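PDB 4CCW: carboxyl esterase NP from Bacillus subtilis, which hydrolyses carboxylic esters to an alcohol and a carboxylate, as a carboxylesterase of the alpha/beta hydrolase superfamily. Local coordinates for residues A[105-110]-A[218-223]; A[87-92]-A[98-103]. One frame throughout, in Å; residues are numbered along the deposited sequence.

Contact 1: residues A[105-110]-A[218-223]; sequences TDYANW and DGFPYV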
loop_
_atom_site.group_PDB
_atom_site.type_symbol
_atom_site.label_atom_id
_atom_site.label_comp_id
_atom_site.label_asym_id
_atom_site.label_seq_id
_atom_site.Cartn_x
_atom_site.Cartn_y
_atom_site.Cartn_z
ATOM N N THR A 105 -1.600 8.783 -14.624
ATOM C CA THR A 105 -0.349 9.368 -15.111
ATOM C C THR A 105 0.354 10.164 -13.998
ATOM O O THR A 105 1.545 9.972 -13.747
ATOM C CB THR A 105 -0.593 10.242 -16.353
ATOM O OG1 THR A 105 -1.087 9.412 -17.413
ATOM C CG2 THR A 105 0.695 10.911 -16.816
ATOM N N ASP A 106 -0.400 11.031 -13.320
ATOM C CA ASP A 106 0.124 11.841 -12.214
ATOM C C ASP A 106 0.761 10.975 -11.139
ATOM O O ASP A 106 1.881 11.235 -10.716
ATOM C CB ASP A 106 -0.984 12.698 -11.587
ATOM C CG ASP A 106 -1.406 13.866 -12.468
ATOM O OD1 ASP A 106 -0.606 14.323 -13.308
ATOM O OD2 ASP A 106 -2.554 14.329 -12.318
ATOM N N TYR A 107 0.041 9.942 -10.700
ATOM C CA TYR A 107 0.556 9.058 -9.666
ATOM C C TYR A 107 1.848 8.327 -10.061
ATOM O O TYR A 107 2.744 8.187 -9.238
ATOM C CB TYR A 107 -0.531 8.076 -9.210
ATOM C CG TYR A 107 -1.620 8.692 -8.327
ATOM C CD1 TYR A 107 -1.301 9.351 -7.134
ATOM C CD2 TYR A 107 -2.972 8.566 -8.664
ATOM C CE1 TYR A 107 -2.302 9.883 -6.316
ATOM C CE2 TYR A 107 -3.975 9.092 -7.857
ATOM C CZ TYR A 107 -3.641 9.745 -6.685
ATOM O OH TYR A 107 -4.647 10.266 -5.888
ATOM N N ALA A 108 1.951 7.859 -11.305
ATOM C CA ALA A 108 3.196 7.234 -11.763
ATOM C C ALA A 108 4.362 8.236 -11.781
ATOM O O ALA A 108 5.484 7.892 -11.400
ATOM C CB ALA A 108 3.026 6.580 -13.127
ATOM N N ASN A 109 4.088 9.460 -12.224
ATOM C CA ASN A 109 5.082 10.540 -12.215
ATOM C C ASN A 109 5.485 10.948 -10.793
ATOM O O ASN A 109 6.624 11.350 -10.561
ATOM C CB ASN A 109 4.583 11.770 -12.986
ATOM C CG ASN A 109 4.634 11.593 -14.499
ATOM O OD1 ASN A 109 5.386 10.766 -15.023
ATOM N ND2 ASN A 109 3.829 12.385 -15.212
ATOM N N TRP A 110 4.547 10.851 -9.849
ATOM C CA TRP A 110 4.845 11.111 -8.435
ATOM C C TRP A 110 5.872 10.106 -7.958
ATOM O O TRP A 110 6.911 10.465 -7.399
ATOM C CB TRP A 110 3.563 11.060 -7.579
ATOM C CG TRP A 110 3.842 10.821 -6.110
ATOM C CD1 TRP A 110 4.388 11.716 -5.191
ATOM C CD2 TRP A 110 3.651 9.572 -5.359
ATOM N NE1 TRP A 110 4.528 11.132 -3.955
ATOM C CE2 TRP A 110 4.103 9.843 -3.987
ATOM C CE3 TRP A 110 3.147 8.310 -5.666
ATOM C CZ2 TRP A 110 4.061 8.872 -2.996
ATOM C CZ3 TRP A 110 3.114 7.340 -4.657
ATOM C CH2 TRP A 110 3.553 7.618 -3.354
ATOM N N ASP A 218 -10.293 8.274 -15.180
ATOM C CA ASP A 218 -8.849 8.296 -15.474
ATOM C C ASP A 218 -7.951 8.227 -14.227
ATOM O O ASP A 218 -6.734 8.435 -14.309
ATOM C CB ASP A 218 -8.485 9.497 -16.349
ATOM C CG ASP A 218 -8.932 10.825 -15.758
ATOM O OD1 ASP A 218 -9.487 10.856 -14.637
ATOM O OD2 ASP A 218 -8.718 11.856 -16.427
ATOM N N GLY A 219 -8.559 7.915 -13.083
ATOM C CA GLY A 219 -7.829 7.856 -11.829
ATOM C C GLY A 219 -7.858 6.479 -11.190
ATOM O O GLY A 219 -7.872 5.448 -11.894
ATOM N N PHE A 220 -7.822 6.473 -9.856
ATOM C CA PHE A 220 -7.943 5.256 -9.060
ATOM C C PHE A 220 -9.281 5.296 -8.299
ATOM O O PHE A 220 -9.758 6.382 -7.925
ATOM C CB PHE A 220 -6.772 5.110 -8.068
ATOM C CG PHE A 220 -5.425 4.811 -8.706
ATOM C CD1 PHE A 220 -5.311 4.028 -9.858
ATOM C CD2 PHE A 220 -4.255 5.299 -8.125
ATOM C CE1 PHE A 220 -4.065 3.738 -10.412
ATOM C CE2 PHE A 220 -3.015 5.024 -8.679
ATOM C CZ PHE A 220 -2.916 4.234 -9.820
ATOM N N PRO A 221 -9.899 4.133 -8.071
ATOM C CA PRO A 221 -9.419 2.792 -8.415
ATOM C C PRO A 221 -9.564 2.506 -9.898
ATOM O O PRO A 221 -10.253 3.244 -10.608
ATOM C CB PRO A 221 -10.337 1.878 -7.601
ATOM C CG PRO A 221 -11.599 2.651 -7.499
ATOM C CD PRO A 221 -11.164 4.073 -7.312
ATOM N N TYR A 222 -8.907 1.438 -10.357
ATOM C CA TYR A 222 -8.883 1.103 -11.773
ATOM C C TYR A 222 -8.730 -0.397 -11.942
ATOM O O TYR A 222 -8.059 -1.043 -11.144
ATOM C CB TYR A 222 -7.737 1.852 -12.489
ATOM C CG TYR A 222 -7.639 1.556 -13.982
ATOM C CD1 TYR A 222 -8.677 1.917 -14.856
ATOM C CD2 TYR A 222 -6.524 0.909 -14.519
ATOM C CE1 TYR A 222 -8.605 1.652 -16.215
ATOM C CE2 TYR A 222 -6.444 0.643 -15.879
ATOM C CZ TYR A 222 -7.486 1.016 -16.717
ATOM O OH TYR A 222 -7.437 0.741 -18.059
ATOM N N VAL A 223 -9.388 -0.939 -12.962
ATOM C CA VAL A 223 -9.219 -2.336 -13.367
ATOM C C VAL A 223 -8.517 -2.338 -14.716
ATOM O O VAL A 223 -9.019 -1.773 -15.687
ATOM C CB VAL A 223 -10.590 -3.032 -13.473
ATOM C CG1 VAL A 223 -10.444 -4.441 -14.068
ATOM C CG2 VAL A 223 -11.211 -3.123 -12.077
#

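Contact 2: residues A[87-92]-A[98-103]; sequences DIIGDK and ENLSGT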
loop_
_atom_site.group_PDB
_atom_site.type_symbol
_atom_site.label_atom_id
_atom_site.label_comp_id
_atom_site.label_asym_id
_atom_site.label_seq_id
_atom_site.Cartn_x
_atom_site.Cartn_y
_atom_site.Cartn_z
ATOM N N ASP A 87 4.828 6.973 2.058
ATOM C CA ASP A 87 3.426 7.354 2.283
ATOM C C ASP A 87 2.827 7.854 0.974
ATOM O O ASP A 87 3.320 8.821 0.395
ATOM C CB ASP A 87 3.280 8.425 3.370
ATOM C CG ASP A 87 3.248 7.860 4.783
ATOM O OD1 ASP A 87 3.174 6.632 4.968
ATOM O OD2 ASP A 87 3.306 8.668 5.739
ATOM N N ILE A 88 1.784 7.170 0.500
ATOM C CA ILE A 88 1.142 7.496 -0.779
ATOM C C ILE A 88 0.531 8.891 -0.755
ATOM O O ILE A 88 -0.281 9.229 0.121
ATOM C CB ILE A 88 0.088 6.435 -1.193
ATOM C CG1 ILE A 88 0.754 5.070 -1.387
ATOM C CG2 ILE A 88 -0.651 6.853 -2.457
ATOM C CD1 ILE A 88 -0.241 3.923 -1.388
ATOM N N ILE A 89 0.928 9.694 -1.735
ATOM C CA ILE A 89 0.474 11.065 -1.838
ATOM C C ILE A 89 -1.039 11.146 -2.012
ATOM O O ILE A 89 -1.614 10.438 -2.841
ATOM C CB ILE A 89 1.220 11.814 -2.972
ATOM C CG1 ILE A 89 1.076 13.327 -2.811
ATOM C CG2 ILE A 89 0.764 11.335 -4.347
ATOM C CD1 ILE A 89 2.141 13.948 -1.936
ATOM N N GLY A 90 -1.674 12.003 -1.211
ATOM C CA GLY A 90 -3.128 12.183 -1.221
ATOM C C GLY A 90 -3.917 11.300 -0.257
ATOM O O GLY A 90 -5.088 11.575 0.017
ATOM N N ASP A 91 -3.286 10.245 0.256
ATOM C CA ASP A 91 -3.943 9.313 1.186
ATOM C C ASP A 91 -3.734 9.785 2.637
ATOM O O ASP A 91 -2.927 10.679 2.896
ATOM C CB ASP A 91 -3.411 7.877 0.979
ATOM C CG ASP A 91 -4.274 6.817 1.648
ATOM O OD1 ASP A 91 -5.485 7.041 1.858
ATOM O OD2 ASP A 91 -3.745 5.733 1.967
ATOM N N LYS A 92 -4.492 9.213 3.570
ATOM C CA LYS A 92 -4.437 9.611 4.976
ATOM C C LYS A 92 -3.146 9.139 5.648
ATOM O O LYS A 92 -3.029 7.989 6.081
ATOM C CB LYS A 92 -5.692 9.108 5.719
ATOM C CG LYS A 92 -5.958 9.770 7.072
ATOM C CD LYS A 92 -6.379 11.239 6.957
ATOM C CE LYS A 92 -7.625 11.437 6.106
ATOM N NZ LYS A 92 -8.847 10.831 6.702
ATOM N N GLU A 98 0.160 18.495 -3.190
ATOM C CA GLU A 98 0.013 19.804 -3.819
ATOM C C GLU A 98 -0.317 19.621 -5.286
ATOM O O GLU A 98 0.313 18.802 -5.967
ATOM C CB GLU A 98 1.299 20.619 -3.707
ATOM C CG GLU A 98 1.693 21.023 -2.298
ATOM C CD GLU A 98 2.925 21.907 -2.286
ATOM O OE1 GLU A 98 2.812 23.098 -2.649
ATOM O OE2 GLU A 98 4.008 21.414 -1.913
ATOM N N ASN A 99 -1.290 20.397 -5.764
ATOM C CA ASN A 99 -1.722 20.389 -7.167
ATOM C C ASN A 99 -1.871 18.987 -7.762
ATOM O O ASN A 99 -1.326 18.680 -8.825
ATOM C CB ASN A 99 -0.817 21.285 -8.027
ATOM C CG ASN A 99 -0.946 22.759 -7.672
ATOM O OD1 ASN A 99 -2.013 23.224 -7.262
ATOM N ND2 ASN A 99 0.145 23.506 -7.833
ATOM N N LEU A 100 -2.621 18.144 -7.059
ATOM C CA LEU A 100 -2.768 16.734 -7.424
ATOM C C LEU A 100 -4.136 16.456 -8.048
ATOM O O LEU A 100 -5.160 16.459 -7.353
ATOM C CB LEU A 100 -2.544 15.853 -6.184
ATOM C CG LEU A 100 -2.709 14.330 -6.246
ATOM C CD1 LEU A 100 -1.576 13.667 -7.014
ATOM C CD2 LEU A 100 -2.779 13.777 -4.836
ATOM N N SER A 101 -4.145 16.209 -9.358
ATOM C CA SER A 101 -5.393 15.909 -10.073
ATOM C C SER A 101 -5.932 14.504 -9.809
ATOM O O SER A 101 -7.144 14.290 -9.853
ATOM C CB SER A 101 -5.236 16.119 -11.576
ATOM O OG SER A 101 -6.511 16.114 -12.200
ATOM N N GLY A 102 -5.023 13.562 -9.564
ATOM C CA GLY A 102 -5.383 12.179 -9.240
ATOM C C GLY A 102 -5.404 11.211 -10.410
ATOM O O GLY A 102 -5.910 10.084 -10.282
ATOM N N THR A 103 -4.871 11.620 -11.563
ATOM C CA THR A 103 -4.836 10.692 -12.696
ATOM C C THR A 103 -3.798 9.616 -12.457
ATOM O O THR A 103 -2.900 9.774 -11.627
ATOM C CB THR A 103 -4.538 11.365 -14.047
ATOM O OG1 THR A 103 -3.175 11.810 -14.085
ATOM C CG2 THR A 103 -5.492 12.519 -14.305
#

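Contact 1: residues A[105-110]-A[218-223]
Y107, on helix 104-118, and F220, in the loop between helices 194-205 and 226-230, carry this contact with a single pair of aromatic rings. Their planes are nearly parallel, at 8°, yet the rings are slid so far apart that they barely overlap, the centroids being 5.2 Å from each other. The rings touch through neighbouring ring carbons: CD2 of Y107 lies 3.5 Å from CE2 of F220 and 3.6 Å from CD2 of the same ring. In both residues CG stands anti to the carbonyl carbon (chi1 -74° in Y107, -70° in F220), which sets each ring beside its own backbone N, and the two side chains run past one another in opposite directions. H134 of helix 130-141 meets both rings edge-to-face. With an alanine in place of Y107, F220 would probably lose its aromatic neighbour on helix 104-118, opening a gap beside H134.

The loop is also held by R104, whose NH1 bonds to the carbonyl O of G219 and which makes a cation-pi contact with Y222. Two aromatics thus join an irregular loop to a helix flanking the central sheet of an alpha/beta hydrolase fold.

Contact 2: residues A[87-92]-A[98-103]
I89 and G90 meet L100 across two loops, with G90 and L100 at the closest backbone approach, CA to CA 7.7 Å; the first loop folds as a type II beta turn from I88 to D91, closed by a bond of 3.2 Å from N of D91 to O of I88. G90, with phi 91° and psi -16°, takes a conformation in which a CB would press on the preceding carbonyl oxygen and would also clash with CD2 of L100.

L100 divides its two methyls between backbone and side chain. Its CG is anti to the backbone N (chi1 177°), and the branch ends with CD2 4.0 Å from CA of G90 and 4.1 Å from O of I89. The other methyl, CD1, faces CG2 of I89 at 4.2 Å, so the contact is wholly apolar on the leucine's side. At the end of the turn, D91 receives a weak bond on OD1 from N of K92, while its OD2 accepts one from N of L64.

In sequence the two loops come before and after the short strand 96-97. I89 and L100 both pack on Y107 of helix 104-118, and I89 also touches T44 of strand 42-49, placing the contact between that helix and strand 42-49 of the sheet.

How the contacts relate
The centres of contact 1 and contact 2 lie about 10 Å apart, on the same side of the chain's centre, and helix 104-118 connects them. Along the chain they come in series: 87-92 and 98-103 are joined within a few residues, T103 then caps the helix by accepting a bond on OG1 from N of D106, and the helix meets 218-223 only much later in the sequence. Y107 belongs to both neighbourhoods, its CE2 lying 3.3 Å from O of G102, while W110 packs its CZ2 3.5 Å from N of I89. Local and long-range packing thereby converge on the first turns of one helix, tying the connection after strand 82-86 to a loop remote in sequence within the hydrolase fold.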